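Local structure of hypothetical protein (Ruminococcus gnavus, 4QAN) at residues A65-G70 / K126-Q131. The protein is of unknown function, adopts a cystatin-like fold as a divergent member of the NTF2-like superfamily, and can bind a magnesium ion. Sequence-based numbering, arbitrary orientation.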
loop_
_atom_site.group_PDB
_atom_site.type_symbol
_atom_site.label_atom_id
_atom_site.label_comp_id
_atom_site.label_asym_id
_atom_site.label_seq_id
_atom_site.Cartn_x
_atom_site.Cartn_y
_atom_site.Cartn_z
ATOM N N ALA A 65 -16.148 -2.114 -3.984
ATOM C CA ALA A 65 -16.766 -1.002 -3.258
ATOM C C ALA A 65 -18.150 -1.384 -2.714
ATOM O O ALA A 65 -18.535 -0.970 -1.619
ATOM C CB ALA A 65 -16.866 0.226 -4.150
ATOM N N GLU A 66 -18.889 -2.172 -3.484
ATOM C CA GLU A 66 -20.197 -2.653 -3.050
ATOM C C GLU A 66 -20.086 -3.583 -1.825
ATOM O O GLU A 66 -20.912 -3.528 -0.921
ATOM C CB GLU A 66 -20.930 -3.315 -4.223
ATOM C CG GLU A 66 -21.326 -2.298 -5.295
ATOM C CD GLU A 66 -21.976 -2.906 -6.529
ATOM O OE1 GLU A 66 -21.641 -4.052 -6.892
ATOM O OE2 GLU A 66 -22.820 -2.224 -7.146
ATOM N N GLU A 67 -19.042 -4.401 -1.789
ATOM C CA GLU A 67 -18.750 -5.250 -0.640
ATOM C C GLU A 67 -18.281 -4.476 0.620
ATOM O O GLU A 67 -18.471 -4.957 1.742
ATOM C CB GLU A 67 -17.707 -6.301 -1.053
ATOM C CG GLU A 67 -17.055 -7.095 0.077
ATOM C CD GLU A 67 -18.005 -8.037 0.814
ATOM O OE1 GLU A 67 -19.151 -8.252 0.343
ATOM O OE2 GLU A 67 -17.581 -8.586 1.862
ATOM N N LEU A 68 -17.686 -3.294 0.450
ATOM C CA LEU A 68 -17.146 -2.534 1.586
ATOM C C LEU A 68 -17.695 -1.106 1.670
ATOM O O LEU A 68 -16.930 -0.139 1.648
ATOM C CB LEU A 68 -15.620 -2.484 1.491
ATOM C CG LEU A 68 -14.898 -3.799 1.193
ATOM C CD1 LEU A 68 -13.435 -3.537 0.879
ATOM C CD2 LEU A 68 -15.030 -4.765 2.357
ATOM N N PRO A 69 -19.021 -0.959 1.805
ATOM C CA PRO A 69 -19.663 0.360 1.653
ATOM C C PRO A 69 -19.272 1.409 2.710
ATOM O O PRO A 69 -19.376 2.611 2.446
ATOM C CB PRO A 69 -21.153 0.031 1.739
ATOM C CG PRO A 69 -21.208 -1.197 2.590
ATOM C CD PRO A 69 -19.981 -1.993 2.232
ATOM N N GLY A 70 -18.832 0.951 3.882
ATOM C CA GLY A 70 -18.385 1.829 4.968
ATOM C C GLY A 70 -16.949 2.314 4.844
ATOM O O GLY A 70 -16.509 3.149 5.627
ATOM N N LYS A 126 -20.453 -21.363 -1.358
ATOM C CA LYS A 126 -20.345 -21.044 -2.792
ATOM C C LYS A 126 -20.831 -19.619 -3.106
ATOM O O LYS A 126 -20.370 -18.992 -4.074
ATOM C CB LYS A 126 -21.118 -22.066 -3.639
ATOM N N GLU A 127 -21.759 -19.119 -2.286
ATOM C CA GLU A 127 -22.303 -17.765 -2.444
ATOM C C GLU A 127 -21.264 -16.722 -2.053
ATOM O O GLU A 127 -21.043 -15.742 -2.771
ATOM C CB GLU A 127 -23.559 -17.584 -1.585
ATOM N N ARG A 128 -20.629 -16.945 -0.906
ATOM C CA ARG A 128 -19.601 -16.045 -0.414
ATOM C C ARG A 128 -18.394 -16.024 -1.360
ATOM O O ARG A 128 -17.866 -14.961 -1.654
ATOM C CB ARG A 128 -19.185 -16.440 1.011
ATOM C CG ARG A 128 -18.227 -15.479 1.705
ATOM C CD ARG A 128 -18.653 -14.025 1.580
ATOM N NE ARG A 128 -17.788 -13.120 2.340
ATOM C CZ ARG A 128 -17.545 -11.846 2.015
ATOM N NH1 ARG A 128 -18.091 -11.303 0.928
ATOM N NH2 ARG A 128 -16.740 -11.106 2.777
ATOM N N GLU A 129 -17.992 -17.189 -1.867
ATOM C CA GLU A 129 -16.798 -17.288 -2.710
ATOM C C GLU A 129 -16.972 -16.603 -4.071
ATOM O O GLU A 129 -16.260 -15.642 -4.362
ATOM C CB GLU A 129 -16.341 -18.749 -2.856
ATOM C CG GLU A 129 -15.688 -19.290 -1.581
ATOM C CD GLU A 129 -15.306 -20.764 -1.641
ATOM O OE1 GLU A 129 -15.494 -21.412 -2.699
ATOM O OE2 GLU A 129 -14.807 -21.270 -0.609
ATOM N N GLU A 130 -17.924 -17.062 -4.883
ATOM C CA GLU A 130 -18.183 -16.457 -6.208
ATOM C C GLU A 130 -18.191 -14.926 -6.130
ATOM O O GLU A 130 -17.664 -14.238 -7.010
ATOM C CB GLU A 130 -19.521 -16.955 -6.775
ATOM N N GLN A 131 -18.786 -14.421 -5.051
ATOM C CA GLN A 131 -18.902 -12.997 -4.764
ATOM C C GLN A 131 -17.533 -12.322 -4.587
ATOM O O GLN A 131 -17.257 -11.294 -5.201
ATOM C CB GLN A 131 -19.740 -12.849 -3.496
ATOM C CG GLN A 131 -20.084 -11.439 -3.075
ATOM C CD GLN A 131 -20.944 -11.441 -1.825
ATOM O OE1 GLN A 131 -20.487 -11.825 -0.745
ATOM N NE2 GLN A 131 -22.201 -11.028 -1.966
#
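R128 reaches across from helix 126-135 to E67, the last helical residue of helix 61-67, and its guanidinium clasps a single carboxylate oxygen. From CB the chain leaves with CG anti to the backbone N (chi1 -173°), and the bend at chi2 (47°) carries the guanidinium over toward E67, since the CB bond itself does not point at segment 65-70. The aliphatic part of the chain only spans the gap; the contact begins at CZ, 3.3 Å from E67 OE2. Beyond it, R128 NH2 to E67 OE2 is 2.8 Å and R128 NH1 to E67 OE2 a weak 2.9 Å; both belong to one salt bridge. Both nitrogens thus share one acceptor, a forked grip rather than a paired two-oxygen one: E67 OE1 stays 3.3 Å from R128 NH1. The carboxylate and guanidinium planes stand 37° apart, and NH2 meets OE2 from above the carboxylate plane. The short helix 126-135 joins strands 116-122 and 140-150 of the antiparallel sheet, in a chain whose fold is cystatin-like, so the bridge ties this sheet connection to the helical N-terminal part. R128 NH1 also donates to Q131 OE1 at 3.0 Å, a bond one helical turn along that helps fix the guanidinium's rotation. R128 NH2 has a second anionic partner, E180, whose OE2 lies close to E67 OE2; the arginine's charge probably offsets repulsion between these two glutamates.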